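Local coordinates for protein putative oxidoreductase yhhX (Escherichia coli K-12, PDB 3F4L) that probably works as an NAD(P)-dependent oxidoreductase of the Gfo/Idh/MocA family, perhaps one that interconverts scyllo-inositol and its ketone, at residues Tyr81-Leu86 / Ala105-Ala110; Pro97-Leu102 / Thr324-Leu329; Thr118-Gln123 / Pro314-Glu319. One frame throughout, in Å; residues are numbered along the deposited sequence.

In the fold
From the N terminus the chain first builds the Rossmann part of the protein, where contact 1 closes a short loop: helix 78-87 leads through strand 91-94 back to helix 102-115. The turn at 97-102 opens contact 2 before contact 1 has closed, so the two cross. Contact 3 then starts at strand 119-121, the last strand of the parallel sheet, and closes far along the chain at 314-319. It lies wholly within the loop that contact 2 completes at helix 319-331. Contact 1 is internal to the Rossmann domain, which probably binds the nucleotide, while contacts 2 and 3 bring the late segments of the chain against it. Phe98 and Phe109, whose rings meet, link all three.

Contact 1: Tyr81-Leu86 / Ala105-Ala110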
ATOM      1  N   TYR A  81      -4.785 -10.783 -36.808  1.00 21.28           N
ATOM      2  CA  TYR A  81      -5.738  -9.873 -37.434  1.00 21.32           C
ATOM      3  C   TYR A  81      -5.155  -8.465 -37.614  1.00 20.68           C
ATOM      4  O   TYR A  81      -5.378  -7.821 -38.642  1.00 20.19           O
ATOM      5  CB  TYR A  81      -7.031  -9.785 -36.617  1.00 21.52           C
ATOM      6  CG  TYR A  81      -7.963 -10.959 -36.806  1.00 24.89           C
ATOM      7  CD1 TYR A  81      -8.371 -11.350 -38.082  1.00 23.71           C
ATOM      8  CD2 TYR A  81      -8.440 -11.681 -35.712  1.00 23.06           C
ATOM      9  CE1 TYR A  81      -9.232 -12.429 -38.262  1.00 24.70           C
ATOM     10  CE2 TYR A  81      -9.305 -12.763 -35.882  1.00 24.70           C
ATOM     11  CZ  TYR A  81      -9.695 -13.128 -37.159  1.00 25.55           C
ATOM     12  OH  TYR A  81     -10.558 -14.187 -37.340  1.00 25.94           O
ATOM     13  N   ALA A  82      -4.429  -7.978 -36.611  1.00 19.08           N
ATOM     14  CA  ALA A  82      -3.833  -6.645 -36.692  1.00 19.40           C
ATOM     15  C   ALA A  82      -2.854  -6.563 -37.860  1.00 19.85           C
ATOM     16  O   ALA A  82      -2.872  -5.605 -38.626  1.00 21.84           O
ATOM     17  CB  ALA A  82      -3.115  -6.310 -35.386  1.00 15.63           C
ATOM     18  N   LYS A  83      -1.996  -7.571 -37.982  1.00 22.78           N
ATOM     19  CA  LYS A  83      -1.011  -7.615 -39.062  1.00 23.93           C
ATOM     20  C   LYS A  83      -1.697  -7.677 -40.426  1.00 22.82           C
ATOM     21  O   LYS A  83      -1.253  -7.049 -41.388  1.00 23.00           O
ATOM     22  CB  LYS A  83      -0.092  -8.829 -38.897  1.00 25.23           C
ATOM     23  CG  LYS A  83       1.036  -8.904 -39.930  1.00 27.68           C
ATOM     24  CD  LYS A  83       1.970 -10.063 -39.627  1.00 32.50           C
ATOM     25  CE  LYS A  83       3.097 -10.148 -40.639  1.00 34.70           C
ATOM     26  NZ  LYS A  83       4.055 -11.221 -40.248  1.00 37.50           N
ATOM     27  N   ARG A  84      -2.779  -8.445 -40.515  1.00 23.50           N
ATOM     28  CA  ARG A  84      -3.497  -8.559 -41.776  1.00 21.67           C
ATOM     29  C   ARG A  84      -4.148  -7.231 -42.138  1.00 20.59           C
ATOM     30  O   ARG A  84      -4.117  -6.820 -43.299  1.00 20.75           O
ATOM     31  CB  ARG A  84      -4.544  -9.670 -41.696  1.00 25.36           C
ATOM     32  CG  ARG A  84      -3.947 -11.065 -41.753  1.00 27.01           C
ATOM     33  CD  ARG A  84      -5.027 -12.125 -41.772  1.00 32.02           C
ATOM     34  NE  ARG A  84      -5.919 -11.990 -42.924  1.00 36.79           N
ATOM     35  CZ  ARG A  84      -6.942 -12.805 -43.163  1.00 39.21           C
ATOM     36  NH1 ARG A  84      -7.196 -13.804 -42.327  1.00 40.55           N
ATOM     37  NH2 ARG A  84      -7.700 -12.634 -44.238  1.00 42.07           N
ATOM     38  N   ALA A  85      -4.718  -6.549 -41.146  1.00 17.78           N
ATOM     39  CA  ALA A  85      -5.353  -5.260 -41.397  1.00 17.68           C
ATOM     40  C   ALA A  85      -4.309  -4.242 -41.861  1.00 17.14           C
ATOM     41  O   ALA A  85      -4.533  -3.511 -42.817  1.00 16.78           O
ATOM     42  CB  ALA A  85      -6.056  -4.761 -40.143  1.00 15.30           C
ATOM     43  N   LEU A  86      -3.159  -4.199 -41.198  1.00 17.78           N
ATOM     44  CA  LEU A  86      -2.126  -3.247 -41.605  1.00 20.33           C
ATOM     45  C   LEU A  86      -1.633  -3.518 -43.034  1.00 21.43           C
ATOM     46  O   LEU A  86      -1.368  -2.582 -43.795  1.00 21.88           O
ATOM     47  CB  LEU A  86      -0.937  -3.290 -40.640  1.00 19.81           C
ATOM     48  CG  LEU A  86      -1.212  -2.727 -39.247  1.00 21.02           C
ATOM     49  CD1 LEU A  86      -0.013  -2.979 -38.346  1.00 20.57           C
ATOM     50  CD2 LEU A  86      -1.524  -1.236 -39.351  1.00 21.45           C
ATOM     51  N   ALA A 105       4.603  -6.995 -30.500  1.00 25.18           N
ATOM     52  CA  ALA A 105       4.154  -5.612 -30.408  1.00 24.42           C
ATOM     53  C   ALA A 105       5.123  -4.749 -31.206  1.00 24.31           C
ATOM     54  O   ALA A 105       4.718  -3.914 -32.013  1.00 22.50           O
ATOM     55  CB  ALA A 105       4.130  -5.159 -28.958  1.00 24.06           C
ATOM     56  N   LYS A 106       6.414  -4.970 -30.985  1.00 24.97           N
ATOM     57  CA  LYS A 106       7.431  -4.205 -31.688  1.00 25.96           C
ATOM     58  C   LYS A 106       7.316  -4.415 -33.190  1.00 23.47           C
ATOM     59  O   LYS A 106       7.554  -3.494 -33.965  1.00 21.78           O
ATOM     60  CB  LYS A 106       8.826  -4.604 -31.196  1.00 27.25           C
ATOM     61  CG  LYS A 106       9.075  -4.220 -29.743  1.00 29.43           C
ATOM     62  CD  LYS A 106      10.516  -4.474 -29.314  1.00 28.21           C
ATOM     63  CE  LYS A 106      10.740  -3.938 -27.913  1.00 28.26           C
ATOM     64  NZ  LYS A 106      12.055  -4.314 -27.338  1.00 30.16           N
ATOM     65  N   GLU A 107       6.938  -5.625 -33.591  1.00 23.95           N
ATOM     66  CA  GLU A 107       6.783  -5.963 -35.004  1.00 26.13           C
ATOM     67  C   GLU A 107       5.586  -5.233 -35.619  1.00 26.01           C
ATOM     68  O   GLU A 107       5.631  -4.790 -36.769  1.00 26.21           O
ATOM     69  CB  GLU A 107       6.592  -7.469 -35.156  1.00 30.06           C
ATOM     70  CG  GLU A 107       6.677  -7.962 -36.586  1.00 33.94           C
ATOM     71  CD  GLU A 107       6.532  -9.468 -36.677  1.00 38.99           C
ATOM     72  OE1 GLU A 107       7.093 -10.169 -35.802  1.00 39.58           O
ATOM     73  OE2 GLU A 107       5.872  -9.950 -37.623  1.00 39.94           O
ATOM     74  N   LEU A 108       4.516  -5.116 -34.844  1.00 24.02           N
ATOM     75  CA  LEU A 108       3.308  -4.436 -35.294  1.00 22.63           C
ATOM     76  C   LEU A 108       3.592  -2.945 -35.537  1.00 20.32           C
ATOM     77  O   LEU A 108       3.148  -2.376 -36.533  1.00 21.48           O
ATOM     78  CB  LEU A 108       2.210  -4.613 -34.237  1.00 22.54           C
ATOM     79  CG  LEU A 108       0.869  -5.261 -34.596  1.00 23.40           C
ATOM     80  CD1 LEU A 108       1.051  -6.476 -35.488  1.00 20.39           C
ATOM     81  CD2 LEU A 108       0.156  -5.638 -33.311  1.00 17.21           C
ATOM     82  N   PHE A 109       4.335  -2.316 -34.629  1.00 19.56           N
ATOM     83  CA  PHE A 109       4.665  -0.901 -34.770  1.00 21.35           C
ATOM     84  C   PHE A 109       5.581  -0.645 -35.977  1.00 21.95           C
ATOM     85  O   PHE A 109       5.396   0.330 -36.708  1.00 22.44           O
ATOM     86  CB  PHE A 109       5.327  -0.379 -33.488  1.00 21.21           C
ATOM     87  CG  PHE A 109       4.401  -0.304 -32.309  1.00 19.10           C
ATOM     88  CD1 PHE A 109       3.240   0.467 -32.369  1.00 18.54           C
ATOM     89  CD2 PHE A 109       4.703  -0.970 -31.130  1.00 20.85           C
ATOM     90  CE1 PHE A 109       2.398   0.577 -31.265  1.00 19.69           C
ATOM     91  CE2 PHE A 109       3.870  -0.869 -30.020  1.00 18.96           C
ATOM     92  CZ  PHE A 109       2.713  -0.091 -30.089  1.00 16.69           C
ATOM     93  N   ALA A 110       6.560  -1.522 -36.189  1.00 22.58           N
ATOM     94  CA  ALA A 110       7.471  -1.371 -37.324  1.00 25.40           C
ATOM     95  C   ALA A 110       6.686  -1.431 -38.636  1.00 27.15           C
ATOM     96  O   ALA A 110       6.861  -0.588 -39.522  1.00 28.00           O
ATOM     97  CB  ALA A 110       8.532  -2.457 -37.292  1.00 23.05           C
TER
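Leu108 contributes more buried surface than any other residue here, reaching from helix 105-110 into the groove between it and helix 81-86. The two helix segments run almost parallel, 10° between their directions and 10.4 Å between their axes, so a single leucine can bridge the gap. Its chi1 of -122° lies away from the usual staggered positions and throws both methyls toward the partner helix. Leu108 CD2 rests 3.9 Å from Ala82 CB, and Leu108 CD1 lies 4.1 Å from Lys83 N. Leu86 answers one turn further on: with CG anti to its carbonyl carbon, it brings CD1 to 3.7 Å from the backbone Leu108 O and also faces Leu108 CG more loosely. Ala82 and Leu86 also rest on Val92 of strand 91-94. Lys83 works differently. Fully extended, with CG anti to the backbone N (chi1 -176°), it leaves the leucines and crosses the extended Glu107 obliquely toward the solvent-facing side. There Lys83 NZ and Glu107 OE2 form a salt bridge at 3.4 Å, whose hydrogen bond is weak and probably adds little beyond charge attraction. Apolar side chains facing the sheet and an ion pair on the solvent-facing side mark two neighbouring helices on one face of a Rossmann fold, each the helix of a successive beta-alpha-beta crossover about strand 91-94.

Contact 2: Pro97-Leu102 / Thr324-Leu329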
ATOM      1  N   PRO A  97      -5.458  -8.108 -24.954  1.00 22.55           N
ATOM      2  CA  PRO A  97      -4.078  -7.615 -24.896  1.00 22.07           C
ATOM      3  C   PRO A  97      -3.618  -7.243 -26.307  1.00 20.30           C
ATOM      4  O   PRO A  97      -3.985  -7.908 -27.270  1.00 19.38           O
ATOM      5  CB  PRO A  97      -3.289  -8.819 -24.360  1.00 22.83           C
ATOM      6  CG  PRO A  97      -4.333  -9.934 -24.160  1.00 21.50           C
ATOM      7  CD  PRO A  97      -5.460  -9.572 -25.065  1.00 21.63           C
ATOM      8  N   PHE A  98      -2.822  -6.188 -26.415  1.00 20.96           N
ATOM      9  CA  PHE A  98      -2.309  -5.717 -27.703  1.00 22.41           C
ATOM     10  C   PHE A  98      -1.733  -6.876 -28.513  1.00 23.70           C
ATOM     11  O   PHE A  98      -2.131  -7.120 -29.653  1.00 24.48           O
ATOM     12  CB  PHE A  98      -1.230  -4.661 -27.463  1.00 22.95           C
ATOM     13  CG  PHE A  98      -0.880  -3.869 -28.682  1.00 23.17           C
ATOM     14  CD1 PHE A  98      -1.873  -3.211 -29.405  1.00 24.70           C
ATOM     15  CD2 PHE A  98       0.436  -3.775 -29.108  1.00 23.23           C
ATOM     16  CE1 PHE A  98      -1.559  -2.469 -30.541  1.00 24.99           C
ATOM     17  CE2 PHE A  98       0.764  -3.031 -30.249  1.00 26.97           C
ATOM     18  CZ  PHE A  98      -0.238  -2.378 -30.963  1.00 26.88           C
ATOM     19  N   THR A  99      -0.789  -7.586 -27.906  1.00 22.38           N
ATOM     20  CA  THR A  99      -0.148  -8.744 -28.524  1.00 23.59           C
ATOM     21  C   THR A  99       0.233  -9.684 -27.403  1.00 24.66           C
ATOM     22  O   THR A  99       0.267  -9.283 -26.237  1.00 24.68           O
ATOM     23  CB  THR A  99       1.147  -8.376 -29.295  1.00 22.12           C
ATOM     24  OG1 THR A  99       2.005  -7.594 -28.453  1.00 19.32           O
ATOM     25  CG2 THR A  99       0.816  -7.603 -30.561  1.00 19.60           C
ATOM     26  N   PRO A 100       0.507 -10.954 -27.731  1.00 26.29           N
ATOM     27  CA  PRO A 100       0.883 -11.890 -26.673  1.00 26.85           C
ATOM     28  C   PRO A 100       2.257 -11.563 -26.107  1.00 26.25           C
ATOM     29  O   PRO A 100       2.534 -11.844 -24.936  1.00 24.76           O
ATOM     30  CB  PRO A 100       0.876 -13.247 -27.386  1.00 26.68           C
ATOM     31  CG  PRO A 100      -0.118 -13.047 -28.508  1.00 27.25           C
ATOM     32  CD  PRO A 100       0.257 -11.666 -28.997  1.00 26.43           C
ATOM     33  N   THR A 101       3.109 -10.962 -26.934  1.00 26.41           N
ATOM     34  CA  THR A 101       4.470 -10.642 -26.517  1.00 26.46           C
ATOM     35  C   THR A 101       5.006  -9.278 -26.933  1.00 27.19           C
ATOM     36  O   THR A 101       4.463  -8.609 -27.817  1.00 27.75           O
ATOM     37  CB  THR A 101       5.457 -11.693 -27.047  1.00 27.69           C
ATOM     38  OG1 THR A 101       5.672 -11.482 -28.449  1.00 28.56           O
ATOM     39  CG2 THR A 101       4.901 -13.084 -26.839  1.00 27.86           C
ATOM     40  N   LEU A 102       6.110  -8.896 -26.298  1.00 26.62           N
ATOM     41  CA  LEU A 102       6.776  -7.625 -26.555  1.00 24.91           C
ATOM     42  C   LEU A 102       7.312  -7.566 -27.989  1.00 24.71           C
ATOM     43  O   LEU A 102       7.160  -6.557 -28.684  1.00 21.56           O
ATOM     44  CB  LEU A 102       7.910  -7.451 -25.541  1.00 27.59           C
ATOM     45  CG  LEU A 102       8.668  -6.128 -25.423  1.00 29.02           C
ATOM     46  CD1 LEU A 102       7.698  -4.987 -25.157  1.00 29.70           C
ATOM     47  CD2 LEU A 102       9.691  -6.242 -24.287  1.00 28.92           C
ATOM     48  N   THR A 324       6.337  -0.411 -22.674  1.00 18.16           N
ATOM     49  CA  THR A 324       6.686  -0.447 -21.261  1.00 18.86           C
ATOM     50  C   THR A 324       5.660  -1.304 -20.506  1.00 17.51           C
ATOM     51  O   THR A 324       6.019  -2.084 -19.624  1.00 18.93           O
ATOM     52  CB  THR A 324       6.739   0.977 -20.656  1.00 17.87           C
ATOM     53  OG1 THR A 324       7.812   1.718 -21.258  1.00 16.95           O
ATOM     54  CG2 THR A 324       6.959   0.908 -19.163  1.00 19.48           C
ATOM     55  N   ASN A 325       4.388  -1.176 -20.871  1.00 18.36           N
ATOM     56  CA  ASN A 325       3.325  -1.948 -20.221  1.00 18.80           C
ATOM     57  C   ASN A 325       3.539  -3.453 -20.426  1.00 17.96           C
ATOM     58  O   ASN A 325       3.560  -4.229 -19.464  1.00 17.56           O
ATOM     59  CB  ASN A 325       1.964  -1.519 -20.787  1.00 19.09           C
ATOM     60  CG  ASN A 325       0.807  -1.892 -19.887  1.00 22.97           C
ATOM     61  OD1 ASN A 325      -0.084  -1.072 -19.640  1.00 27.39           O
ATOM     62  ND2 ASN A 325       0.798  -3.126 -19.403  1.00 20.04           N
ATOM     63  N   LEU A 326       3.698  -3.865 -21.679  1.00 18.05           N
ATOM     64  CA  LEU A 326       3.917  -5.272 -22.001  1.00 19.14           C
ATOM     65  C   LEU A 326       5.154  -5.842 -21.312  1.00 18.33           C
ATOM     66  O   LEU A 326       5.138  -6.975 -20.824  1.00 15.75           O
ATOM     67  CB  LEU A 326       4.055  -5.450 -23.514  1.00 21.28           C
ATOM     68  CG  LEU A 326       2.769  -5.513 -24.350  1.00 22.37           C
ATOM     69  CD1 LEU A 326       1.784  -4.435 -23.901  1.00 27.18           C
ATOM     70  CD2 LEU A 326       3.141  -5.335 -25.829  1.00 23.13           C
ATOM     71  N   GLU A 327       6.231  -5.065 -21.282  1.00 17.60           N
ATOM     72  CA  GLU A 327       7.468  -5.523 -20.654  1.00 20.13           C
ATOM     73  C   GLU A 327       7.283  -5.723 -19.149  1.00 19.09           C
ATOM     74  O   GLU A 327       7.714  -6.736 -18.590  1.00 18.73           O
ATOM     75  CB  GLU A 327       8.591  -4.518 -20.909  1.00 21.70           C
ATOM     76  CG  GLU A 327       9.941  -4.963 -20.409  1.00 26.84           C
ATOM     77  CD  GLU A 327      11.022  -3.936 -20.674  1.00 30.38           C
ATOM     78  OE1 GLU A 327      11.107  -3.433 -21.814  1.00 31.82           O
ATOM     79  OE2 GLU A 327      11.799  -3.638 -19.743  1.00 36.05           O
ATOM     80  N   ILE A 328       6.635  -4.758 -18.499  1.00 20.01           N
ATOM     81  CA  ILE A 328       6.392  -4.850 -17.063  1.00 18.12           C
ATOM     82  C   ILE A 328       5.545  -6.085 -16.739  1.00 19.42           C
ATOM     83  O   ILE A 328       5.848  -6.827 -15.811  1.00 17.66           O
ATOM     84  CB  ILE A 328       5.699  -3.564 -16.527  1.00 15.92           C
ATOM     85  CG1 ILE A 328       6.688  -2.383 -16.600  1.00 16.69           C
ATOM     86  CG2 ILE A 328       5.251  -3.777 -15.078  1.00 13.49           C
ATOM     87  CD1 ILE A 328       6.099  -1.006 -16.236  1.00 11.52           C
ATOM     88  N   LEU A 329       4.489  -6.314 -17.514  1.00 20.21           N
ATOM     89  CA  LEU A 329       3.643  -7.476 -17.285  1.00 21.52           C
ATOM     90  C   LEU A 329       4.440  -8.781 -17.423  1.00 22.67           C
ATOM     91  O   LEU A 329       4.364  -9.661 -16.558  1.00 22.92           O
ATOM     92  CB  LEU A 329       2.462  -7.471 -18.268  1.00 21.60           C
ATOM     93  CG  LEU A 329       1.388  -6.411 -17.994  1.00 20.26           C
ATOM     94  CD1 LEU A 329       0.351  -6.400 -19.106  1.00 18.55           C
ATOM     95  CD2 LEU A 329       0.729  -6.715 -16.644  1.00 22.82           C
TER
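Leu326 projects from helix 324-329 straight at the turn 97-102, and its atoms meet that turn one after another. Leu326 CB lies 4.0 Å from Leu102 CD1, a methyl of the first residue of the next helix. CG stands anti to the carbonyl carbon (chi1 -81°) and sets the fork so that CD2 swings toward the loop. Leu326 CD2 comes within 3.6 Å of Thr99 OG1 and 4.1 Å of Thr101 O, the Leu326 side chain crossing that of Thr99 at about a right angle; Ala105 of helix 102-115 packs on the same methyl. The two oxygens it meets are already joined to each other: Thr99 OG1 donates to Thr101 O at 2.7 Å, from above the carbonyl plane, which Thr99 permits by holding OG1 in the crowded position between its N and C. Leu102 extends the apolar strip, placing CD2 3.9 Å from Glu327 CB where the two side chains cross obliquely. Outside the two segments, Leu102 N makes a weak hydrogen bond to Glu330, and Thr101 OG1 caps Gln104 N. No hydrogen bond joins 97-102 to 324-329 directly, so this contact relies on methyl packing, and the bonded Thr99 and Thr101 oxygens meet Leu326 only by van der Waals contact.

Contact 3: Thr118-Gln123 / Pro314-Glu319; sequences TVTPYQ and PNYVKE
The tight end of this contact is the hydroxyl of Tyr316, which reaches the backbone of Pro121 and Gln123. Gln123 N donates to Tyr316 OH at 2.9 Å with a fairly straight N-H angle of 161°, and the same hydroxyl gives a weak bond to Pro121 O at 2.7 Å. Pro121 O receives Thr120 OG1 as well, in the carbonyl plane and on a lone pair. Tyr316 holds CG in the crowded position between N and C (chi1 77°), which folds its ring back so that CG2 of the adjacent Val317 lies over the ring centre, while Gln123 O sits at the edge. The second firm point is Asn315, whose amide nitrogen serves two partners nearly in the amide plane: ND2 donates to Thr120 OG1 at 3.0 Å and to Val317 O at 2.9 Å. An alanine here would lack both N-H groups, and would probably loosen the 315-317 turn and its hold on Thr120. Elsewhere the fit is looser. Val317 CG1 meets Pro121 CG tip to tip at 4.2 Å, and Val317 CG2 nears Gln123 CG, the side chains crossing at about a right angle. Toward the partly exposed side, Thr118 offers just its CG2 methyl to Asn315 OD1, 3.7 Å away. Thr120 is paired through its backbone with Val92 and Val94; the loop before helix 319-331 holds this edge strand of the parallel sheet through Asn315 and Tyr316, consistent with the junction between Rossmann and C-terminal domains in the Gfo/Idh/MocA family.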
ATOM      1  N   THR A 118      -1.482   3.802 -38.422  1.00 26.14           N
ATOM      2  CA  THR A 118      -1.527   3.826 -36.973  1.00 25.08           C
ATOM      3  C   THR A 118      -2.051   2.512 -36.394  1.00 23.55           C
ATOM      4  O   THR A 118      -3.109   2.039 -36.785  1.00 25.34           O
ATOM      5  CB  THR A 118      -2.466   4.940 -36.463  1.00 26.57           C
ATOM      6  OG1 THR A 118      -1.958   6.221 -36.850  1.00 29.18           O
ATOM      7  CG2 THR A 118      -2.595   4.870 -34.939  1.00 26.50           C
ATOM      8  N   VAL A 119      -1.300   1.917 -35.479  1.00 21.22           N
ATOM      9  CA  VAL A 119      -1.757   0.706 -34.798  1.00 19.66           C
ATOM     10  C   VAL A 119      -1.630   1.045 -33.312  1.00 19.90           C
ATOM     11  O   VAL A 119      -0.580   1.491 -32.858  1.00 17.75           O
ATOM     12  CB  VAL A 119      -0.913  -0.541 -35.145  1.00 16.61           C
ATOM     13  CG1 VAL A 119       0.508  -0.419 -34.585  1.00 17.55           C
ATOM     14  CG2 VAL A 119      -1.589  -1.775 -34.601  1.00 15.23           C
ATOM     15  N   THR A 120      -2.699   0.847 -32.555  1.00 19.60           N
ATOM     16  CA  THR A 120      -2.685   1.201 -31.140  1.00 20.56           C
ATOM     17  C   THR A 120      -3.649   0.372 -30.312  1.00 18.95           C
ATOM     18  O   THR A 120      -4.622  -0.165 -30.833  1.00 19.56           O
ATOM     19  CB  THR A 120      -3.070   2.695 -30.966  1.00 22.28           C
ATOM     20  OG1 THR A 120      -3.097   3.036 -29.577  1.00 24.63           O
ATOM     21  CG2 THR A 120      -4.457   2.964 -31.557  1.00 20.91           C
ATOM     22  N   PRO A 121      -3.372   0.233 -29.006  1.00 19.03           N
ATOM     23  CA  PRO A 121      -4.268  -0.538 -28.141  1.00 20.30           C
ATOM     24  C   PRO A 121      -5.448   0.368 -27.760  1.00 19.60           C
ATOM     25  O   PRO A 121      -5.410   1.575 -27.998  1.00 21.35           O
ATOM     26  CB  PRO A 121      -3.383  -0.873 -26.945  1.00 20.53           C
ATOM     27  CG  PRO A 121      -2.513   0.352 -26.835  1.00 22.02           C
ATOM     28  CD  PRO A 121      -2.137   0.606 -28.291  1.00 20.80           C
ATOM     29  N   TYR A 122      -6.488  -0.222 -27.181  1.00 19.29           N
ATOM     30  CA  TYR A 122      -7.685   0.502 -26.757  1.00 20.09           C
ATOM     31  C   TYR A 122      -7.559   0.731 -25.251  1.00 19.36           C
ATOM     32  O   TYR A 122      -7.904  -0.142 -24.463  1.00 22.85           O
ATOM     33  CB  TYR A 122      -8.931  -0.351 -27.066  1.00 20.01           C
ATOM     34  CG  TYR A 122     -10.278   0.246 -26.696  1.00 17.28           C
ATOM     35  CD1 TYR A 122     -10.687   1.483 -27.199  1.00 18.15           C
ATOM     36  CD2 TYR A 122     -11.161  -0.451 -25.883  1.00 19.04           C
ATOM     37  CE1 TYR A 122     -11.949   2.003 -26.900  1.00 16.38           C
ATOM     38  CE2 TYR A 122     -12.422   0.060 -25.576  1.00 19.91           C
ATOM     39  CZ  TYR A 122     -12.804   1.282 -26.089  1.00 20.32           C
ATOM     40  OH  TYR A 122     -14.042   1.783 -25.787  1.00 22.43           O
ATOM     41  N   GLN A 123      -7.041   1.890 -24.855  1.00 16.91           N
ATOM     42  CA  GLN A 123      -6.881   2.198 -23.432  1.00 16.51           C
ATOM     43  C   GLN A 123      -7.948   3.202 -23.024  1.00 15.51           C
ATOM     44  O   GLN A 123      -7.653   4.345 -22.704  1.00 15.08           O
ATOM     45  CB  GLN A 123      -5.483   2.771 -23.161  1.00 16.16           C
ATOM     46  CG  GLN A 123      -4.348   1.818 -23.533  1.00 17.73           C
ATOM     47  CD  GLN A 123      -4.376   0.515 -22.739  1.00 22.45           C
ATOM     48  OE1 GLN A 123      -5.144   0.370 -21.788  1.00 23.33           O
ATOM     49  NE2 GLN A 123      -3.521  -0.429 -23.116  1.00 18.70           N
ATOM     50  N   PRO A 314      -0.908  13.455 -33.169  1.00 24.96           N
ATOM     51  CA  PRO A 314      -0.246  12.310 -32.536  1.00 24.35           C
ATOM     52  C   PRO A 314      -1.284  11.374 -31.918  1.00 24.54           C
ATOM     53  O   PRO A 314      -2.334  11.825 -31.464  1.00 24.66           O
ATOM     54  CB  PRO A 314       0.657  12.964 -31.484  1.00 23.61           C
ATOM     55  CG  PRO A 314       0.031  14.312 -31.255  1.00 24.55           C
ATOM     56  CD  PRO A 314      -0.385  14.722 -32.636  1.00 24.69           C
ATOM     57  N   ASN A 315      -0.990  10.077 -31.911  1.00 23.84           N
ATOM     58  CA  ASN A 315      -1.913   9.088 -31.354  1.00 21.36           C
ATOM     59  C   ASN A 315      -2.041   9.323 -29.848  1.00 21.83           C
ATOM     60  O   ASN A 315      -1.075   9.737 -29.204  1.00 21.35           O
ATOM     61  CB  ASN A 315      -1.383   7.683 -31.633  1.00 21.37           C
ATOM     62  CG  ASN A 315      -2.391   6.599 -31.299  1.00 21.61           C
ATOM     63  OD1 ASN A 315      -3.504   6.586 -31.827  1.00 19.42           O
ATOM     64  ND2 ASN A 315      -2.004   5.683 -30.418  1.00 20.93           N
ATOM     65  N   TYR A 316      -3.218   9.049 -29.284  1.00 19.22           N
ATOM     66  CA  TYR A 316      -3.436   9.283 -27.856  1.00 19.40           C
ATOM     67  C   TYR A 316      -2.537   8.441 -26.961  1.00 18.14           C
ATOM     68  O   TYR A 316      -2.219   8.843 -25.840  1.00 17.07           O
ATOM     69  CB  TYR A 316      -4.916   9.074 -27.484  1.00 20.40           C
ATOM     70  CG  TYR A 316      -5.378   7.631 -27.376  1.00 21.74           C
ATOM     71  CD1 TYR A 316      -5.330   6.768 -28.475  1.00 20.15           C
ATOM     72  CD2 TYR A 316      -5.896   7.138 -26.177  1.00 22.78           C
ATOM     73  CE1 TYR A 316      -5.786   5.456 -28.382  1.00 20.01           C
ATOM     74  CE2 TYR A 316      -6.355   5.822 -26.071  1.00 22.22           C
ATOM     75  CZ  TYR A 316      -6.298   4.991 -27.178  1.00 20.52           C
ATOM     76  OH  TYR A 316      -6.762   3.699 -27.081  1.00 20.69           O
ATOM     77  N   VAL A 317      -2.127   7.277 -27.456  1.00 17.23           N
ATOM     78  CA  VAL A 317      -1.237   6.397 -26.707  1.00 16.78           C
ATOM     79  C   VAL A 317       0.129   6.376 -27.401  1.00 19.70           C
ATOM     80  O   VAL A 317       0.213   6.146 -28.613  1.00 20.97           O
ATOM     81  CB  VAL A 317      -1.774   4.944 -26.652  1.00 14.76           C
ATOM     82  CG1 VAL A 317      -0.774   4.042 -25.939  1.00 12.60           C
ATOM     83  CG2 VAL A 317      -3.110   4.903 -25.921  1.00 13.97           C
ATOM     84  N   LYS A 318       1.197   6.607 -26.646  1.00 17.55           N
ATOM     85  CA  LYS A 318       2.526   6.587 -27.239  1.00 20.53           C
ATOM     86  C   LYS A 318       3.043   5.151 -27.331  1.00 20.75           C
ATOM     87  O   LYS A 318       2.763   4.318 -26.457  1.00 19.15           O
ATOM     88  CB  LYS A 318       3.504   7.428 -26.410  1.00 23.21           C
ATOM     89  CG  LYS A 318       3.036   8.856 -26.153  1.00 25.42           C
ATOM     90  CD  LYS A 318       4.172   9.742 -25.648  1.00 29.36           C
ATOM     91  CE  LYS A 318       4.781   9.221 -24.361  1.00 30.31           C
ATOM     92  NZ  LYS A 318       5.928  10.069 -23.935  1.00 33.25           N
ATOM     93  N   GLU A 319       3.803   4.875 -28.390  1.00 19.69           N
ATOM     94  CA  GLU A 319       4.384   3.551 -28.620  1.00 21.02           C
ATOM     95  C   GLU A 319       5.167   3.079 -27.391  1.00 17.64           C
ATOM     96  O   GLU A 319       5.021   1.937 -26.954  1.00 15.09           O
ATOM     97  CB  GLU A 319       5.308   3.598 -29.854  1.00 23.23           C
ATOM     98  CG  GLU A 319       5.876   2.248 -30.314  1.00 30.91           C
ATOM     99  CD  GLU A 319       6.787   2.376 -31.549  1.00 35.24           C
ATOM    100  OE1 GLU A 319       6.371   3.045 -32.524  1.00 36.93           O
ATOM    101  OE2 GLU A 319       7.907   1.805 -31.550  1.00 33.76           O
TER